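Local coordinates for protein peptidoglycan-N-acetylmuramic acid deacetylase PdaC (Bacillus subtilis subsp. subtilis str. 168, PDB 6H8L) that removes the acetyl group from N-acetylmuramic acid residues of peptidoglycan, conferring lysozyme resistance, and deacetylates short chitin oligomers, here as its zinc-binding catalytic domain, at residues Q9-L14 with Q182-S187; A13-D18 with G153-I158. All coordinates share one frame; numbering follows the deposited sequence. Where two conformers were deposited one is given.

Interaction 1: residues Q9-L14 with Q182-S187; sequences QKVIAL and QLVTVS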
loop_
_atom_site.group_PDB
_atom_site.type_symbol
_atom_site.label_atom_id
_atom_site.label_comp_id
_atom_site.label_asym_id
_atom_site.label_seq_id
_atom_site.Cartn_x
_atom_site.Cartn_y
_atom_site.Cartn_z
ATOM N N GLN A 9 -0.998 -0.870 -21.130
ATOM C CA GLN A 9 0.197 -0.139 -20.746
ATOM C C GLN A 9 0.705 -0.664 -19.408
ATOM O O GLN A 9 0.007 -1.389 -18.687
ATOM C CB GLN A 9 -0.085 1.365 -20.685
ATOM C CG GLN A 9 -0.296 1.996 -22.058
ATOM C CD GLN A 9 0.929 1.860 -22.950
ATOM O OE1 GLN A 9 2.063 1.861 -22.467
ATOM N NE2 GLN A 9 0.705 1.725 -24.255
ATOM N N LYS A 10 1.945 -0.300 -19.091
ATOM C CA LYS A 10 2.573 -0.761 -17.862
ATOM C C LYS A 10 1.843 -0.233 -16.640
ATOM O O LYS A 10 1.357 0.904 -16.619
ATOM C CB LYS A 10 4.036 -0.318 -17.809
ATOM C CG LYS A 10 4.924 -0.989 -18.829
ATOM C CD LYS A 10 6.396 -0.713 -18.546
ATOM C CE LYS A 10 6.719 0.769 -18.625
ATOM N NZ LYS A 10 6.414 1.356 -19.959
ATOM N N VAL A 11 1.773 -1.079 -15.614
ATOM C CA VAL A 11 1.175 -0.740 -14.332
ATOM C C VAL A 11 2.107 -1.211 -13.229
ATOM O O VAL A 11 2.857 -2.179 -13.391
ATOM C CB VAL A 11 -0.219 -1.377 -14.156
ATOM C CG1 VAL A 11 -1.179 -0.855 -15.215
ATOM C CG2 VAL A 11 -0.111 -2.899 -14.205
ATOM N N ILE A 12 2.056 -0.514 -12.097
ATOM C CA ILE A 12 2.842 -0.884 -10.928
ATOM C C ILE A 12 2.135 -0.326 -9.704
ATOM O O ILE A 12 1.470 0.717 -9.776
ATOM C CB ILE A 12 4.300 -0.373 -11.072
ATOM C CG1 ILE A 12 5.214 -1.002 -10.031
ATOM C CG2 ILE A 12 4.350 1.157 -11.032
ATOM C CD1 ILE A 12 6.687 -0.841 -10.396
ATOM N N ALA A 13 2.257 -1.037 -8.576
ATOM C CA ALA A 13 1.580 -0.672 -7.333
ATOM C C ALA A 13 2.609 -0.285 -6.277
ATOM O O ALA A 13 3.307 -1.149 -5.736
ATOM C CB ALA A 13 0.697 -1.816 -6.838
ATOM N N LEU A 14 2.703 1.012 -5.992
ATOM C CA LEU A 14 3.482 1.493 -4.858
ATOM C C LEU A 14 2.637 1.392 -3.597
ATOM O O LEU A 14 1.495 1.864 -3.568
ATOM C CB LEU A 14 3.929 2.937 -5.086
ATOM C CG LEU A 14 4.822 3.166 -6.298
ATOM C CD1 LEU A 14 5.092 4.654 -6.480
ATOM C CD2 LEU A 14 6.126 2.417 -6.133
ATOM N N GLN A 182 1.845 3.389 -15.277
ATOM C CA GLN A 182 0.676 3.862 -14.555
ATOM C C GLN A 182 0.813 3.415 -13.105
ATOM O O GLN A 182 0.935 2.214 -12.835
ATOM C CB GLN A 182 -0.603 3.305 -15.173
ATOM C CG GLN A 182 -0.737 3.601 -16.651
ATOM C CD GLN A 182 -1.830 2.797 -17.300
ATOM O OE1 GLN A 182 -2.936 3.290 -17.505
ATOM N NE2 GLN A 182 -1.526 1.554 -17.636
ATOM N N LEU A 183 0.842 4.383 -12.187
ATOM C CA LEU A 183 0.946 4.121 -10.752
ATOM C C LEU A 183 -0.462 3.907 -10.217
ATOM O O LEU A 183 -1.246 4.859 -10.119
ATOM C CB LEU A 183 1.646 5.272 -10.034
ATOM C CG LEU A 183 3.178 5.244 -10.033
ATOM C CD1 LEU A 183 3.745 5.023 -11.408
ATOM C CD2 LEU A 183 3.725 6.546 -9.440
ATOM N N VAL A 184 -0.793 2.652 -9.918
ATOM C CA VAL A 184 -2.159 2.269 -9.591
ATOM C C VAL A 184 -2.217 1.742 -8.158
ATOM O O VAL A 184 -1.202 1.380 -7.553
ATOM C CB VAL A 184 -2.704 1.219 -10.584
ATOM C CG1 VAL A 184 -2.635 1.758 -12.012
ATOM C CG2 VAL A 184 -1.950 -0.100 -10.461
ATOM N N THR A 185 -3.439 1.694 -7.623
ATOM C CA THR A 185 -3.700 1.099 -6.319
ATOM C C THR A 185 -3.652 -0.424 -6.409
ATOM O O THR A 185 -3.661 -1.017 -7.493
ATOM C CB THR A 185 -5.065 1.525 -5.782
ATOM O OG1 THR A 185 -6.095 0.909 -6.577
ATOM C CG2 THR A 185 -5.208 3.053 -5.807
ATOM N N VAL A 186 -3.612 -1.064 -5.241
ATOM C CA VAL A 186 -3.600 -2.526 -5.196
ATOM C C VAL A 186 -4.849 -3.091 -5.860
ATOM O O VAL A 186 -4.774 -4.041 -6.651
ATOM C CB VAL A 186 -3.449 -3.010 -3.745
ATOM C CG1 VAL A 186 -3.758 -4.496 -3.643
ATOM C CG2 VAL A 186 -2.046 -2.744 -3.254
ATOM N N SER A 187 -6.016 -2.519 -5.564
ATOM C CA SER A 187 -7.237 -3.030 -6.178
ATOM C C SER A 187 -7.262 -2.765 -7.676
ATOM O O SER A 187 -7.754 -3.596 -8.449
ATOM C CB SER A 187 -8.454 -2.420 -5.495
ATOM O OG SER A 187 -8.573 -2.942 -4.185
HETATM O O HOH W 1 -0.649 0.784 -4.899
HETATM O O HOH W 2 1.212 2.979 -7.363
#
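Q182 wraps round the carbonyl of K10. Its backbone N reaches K10 O at 2.9 Å, and its NE2 returns to the same oxygen at 3.1 Å from the other face of the carbonyl plane. K10 O lies almost in the plane of the Q182 amide, and NE2 has a further acceptor in the backbone O of D6. NE2 also packs against Q9 CB and V11 CG1. I12 N binds Q182 O, and I12 CG2 lies alongside L183 CD1 at 3.9 Å, the two side chains pointing the same way. V184 N then donates to I12 O at 3.0 Å in a nearly straight bond (173°). With chi1 at -57°, V184 CG2 lies between the backbone N and the carbonyl carbon, 3.6 Å from I12 O. Past A13 the two segments diverge: L14 N is 4.2 Å from V184 O, one water donates to L14 O and V184 O, and a second accepts from L14 N. This short parallel pairing, flanked by helix 163-178 on the L183 side and helix 186-197 on the V184 side, belongs to the irregular (beta/alpha) barrel of the NodB homology domain of family 4 carbohydrate esterases.

Interaction 2: residues A13-D18 with G153-I158; sequences ALTFDD and GRTILI. With ZN (zinc ion), chain C.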
loop_
_atom_site.group_PDB
_atom_site.type_symbol
_atom_site.label_atom_id
_atom_site.label_comp_id
_atom_site.label_asym_id
_atom_site.label_seq_id
_atom_site.Cartn_x
_atom_site.Cartn_y
_atom_site.Cartn_z
ATOM N N ALA A 13 2.257 -1.037 -8.576
ATOM C CA ALA A 13 1.580 -0.672 -7.333
ATOM C C ALA A 13 2.609 -0.285 -6.277
ATOM O O ALA A 13 3.307 -1.149 -5.736
ATOM C CB ALA A 13 0.697 -1.816 -6.838
ATOM N N LEU A 14 2.703 1.012 -5.992
ATOM C CA LEU A 14 3.482 1.493 -4.858
ATOM C C LEU A 14 2.637 1.392 -3.597
ATOM O O LEU A 14 1.495 1.864 -3.568
ATOM C CB LEU A 14 3.929 2.937 -5.086
ATOM C CG LEU A 14 4.822 3.166 -6.298
ATOM C CD1 LEU A 14 5.092 4.654 -6.480
ATOM C CD2 LEU A 14 6.126 2.417 -6.133
ATOM N N THR A 15 3.181 0.764 -2.560
ATOM C CA THR A 15 2.464 0.639 -1.301
ATOM C C THR A 15 3.334 1.172 -0.173
ATOM O O THR A 15 4.561 1.014 -0.186
ATOM C CB THR A 15 2.018 -0.823 -1.043
ATOM O OG1 THR A 15 3.145 -1.676 -0.767
ATOM C CG2 THR A 15 1.280 -1.355 -2.257
ATOM N N PHE A 16 2.685 1.825 0.789
ATOM C CA PHE A 16 3.362 2.568 1.843
ATOM C C PHE A 16 2.805 2.132 3.187
ATOM O O PHE A 16 1.601 2.277 3.436
ATOM C CB PHE A 16 3.171 4.072 1.651
ATOM C CG PHE A 16 3.793 4.598 0.398
ATOM C CD1 PHE A 16 5.137 4.907 0.374
ATOM C CD2 PHE A 16 3.046 4.776 -0.749
ATOM C CE1 PHE A 16 5.726 5.379 -0.761
ATOM C CE2 PHE A 16 3.633 5.254 -1.901
ATOM C CZ PHE A 16 4.980 5.558 -1.905
ATOM N N ASP A 17 3.677 1.629 4.058
ATOM C CA ASP A 17 3.277 1.069 5.338
ATOM C C ASP A 17 3.814 1.903 6.500
ATOM O O ASP A 17 4.899 2.483 6.422
ATOM C CB ASP A 17 3.780 -0.376 5.495
ATOM C CG ASP A 17 3.101 -1.343 4.551
ATOM O OD1 ASP A 17 2.303 -0.896 3.712
ATOM O OD2 ASP A 17 3.368 -2.565 4.649
ATOM N N ASP A 18 3.022 1.932 7.579
ATOM C CA ASP A 18 3.342 2.402 8.935
ATOM C C ASP A 18 2.928 3.838 9.241
ATOM O O ASP A 18 3.120 4.299 10.372
ATOM C CB ASP A 18 4.841 2.277 9.248
ATOM C CG ASP A 18 5.306 0.849 9.325
ATOM O OD1 ASP A 18 4.450 -0.060 9.289
ATOM O OD2 ASP A 18 6.538 0.632 9.417
ATOM N N GLY A 153 3.330 -4.905 -13.314
ATOM C CA GLY A 153 2.562 -5.803 -12.480
ATOM C C GLY A 153 3.099 -6.035 -11.089
ATOM O O GLY A 153 2.480 -6.791 -10.331
ATOM N N ARG A 154 4.208 -5.407 -10.719
ATOM C CA ARG A 154 4.838 -5.634 -9.430
ATOM C C ARG A 154 4.286 -4.681 -8.375
ATOM O O ARG A 154 3.679 -3.658 -8.688
ATOM C CB ARG A 154 6.355 -5.498 -9.570
ATOM C CG ARG A 154 6.919 -6.647 -10.393
ATOM C CD ARG A 154 8.417 -6.787 -10.267
ATOM N NE ARG A 154 8.887 -7.951 -11.015
ATOM C CZ ARG A 154 9.845 -7.965 -11.935
ATOM N NH1 ARG A 154 10.152 -9.124 -12.497
ATOM N NH2 ARG A 154 10.493 -6.859 -12.294
ATOM N N THR A 155 4.457 -5.083 -7.114
ATOM C CA THR A 155 3.980 -4.351 -5.946
ATOM C C THR A 155 5.192 -4.044 -5.080
ATOM O O THR A 155 5.898 -4.965 -4.656
ATOM C CB THR A 155 2.939 -5.179 -5.177
ATOM O OG1 THR A 155 1.822 -5.458 -6.025
ATOM C CG2 THR A 155 2.435 -4.453 -3.936
ATOM N N ILE A 156 5.420 -2.751 -4.820
ATOM C CA ILE A 156 6.610 -2.272 -4.122
ATOM C C ILE A 156 6.248 -1.933 -2.683
ATOM O O ILE A 156 5.223 -1.291 -2.419
ATOM C CB ILE A 156 7.207 -1.048 -4.843
ATOM C CG1 ILE A 156 7.651 -1.431 -6.257
ATOM C CG2 ILE A 156 8.396 -0.472 -4.063
ATOM C CD1 ILE A 156 7.867 -0.256 -7.181
ATOM N N LEU A 157 7.108 -2.342 -1.749
ATOM C CA LEU A 157 6.930 -2.078 -0.320
ATOM C C LEU A 157 7.859 -0.954 0.123
ATOM O O LEU A 157 9.078 -1.138 0.165
ATOM C CB LEU A 157 7.222 -3.325 0.509
ATOM C CG LEU A 157 7.277 -3.129 2.028
ATOM C CD1 LEU A 157 5.933 -2.656 2.553
ATOM C CD2 LEU A 157 7.713 -4.425 2.707
ATOM N N ILE A 158 7.276 0.181 0.505
ATOM C CA ILE A 158 7.995 1.313 1.081
ATOM C C ILE A 158 7.301 1.671 2.391
ATOM O O ILE A 158 6.144 1.322 2.618
ATOM C CB ILE A 158 8.034 2.524 0.114
ATOM C CG1 ILE A 158 8.685 2.110 -1.208
ATOM C CG2 ILE A 158 8.754 3.721 0.734
ATOM C CD1 ILE A 158 8.611 3.158 -2.298
HETATM ZN ZN ZN C . 4.695 -2.006 9.426
#
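T15 and I156 lie at the middle of a parallel strand pair in the distorted (beta/alpha) barrel of the NodB domain, where strand 13-17 runs beside strand 155-158 at an angle of 24°. Backbone hydrogen bonds alternate along it: A13 N to R154 O, I156 N to A13 O at 2.8 Å, T15 N to I156 O, I158 N to T15 O and D17 N to I158 O. I156 O carries a second bond, from T15 OG1 at 2.7 Å. With chi1 at 70° the hydroxyl stands between the backbone N and the carbonyl carbon, which turns it back to that oxygen; OG1 also accepts from R106.

Apolar packing occupies both faces. I158 lies alongside F16, its CB and CG2 against CD1 and CE1 of the ring, and on the same face L14 CD2 lies alongside the I156 side chain. Helix 163-178 closes over this face, touching L14, F16 and I158. On the other face the methyls of T15 and T155 meet at 3.7 Å, their side chains crossing at about a right angle.

The C-terminal end of the pair opens on the active site. D17, probably the proton acceptor, as in related deacetylases, crosses L157 nearly perpendicularly, with OD2 3.3 Å from L157 CD1, while OD1 makes a salt bridge to R106. H68 and H72 join D18 in holding the metal, and D18 OD1 binds the zinc ion at 2.0 Å.

Near the N terminus, strand 11-17 supplies one side of both contacts, which share A13 and L14. The chain then runs through helices and strands, including strand 40-43, before segment 153-158 returns beside the C-terminal half of that first strand and closes interaction 2. After helix 163-178, segment 182-187 comes back to the strand's beginning and closes interaction 1, 168 residues after L14. The smaller loop therefore nests within the larger, apart from the short overlap at A13 and L14. Together they bring the last parts of the barrel against its first strand: V11 O probably accepts a hydrogen bond from G153 N, and V186 CG2 touches T15 CG2. The centres of the two interactions lie about 10 Å apart.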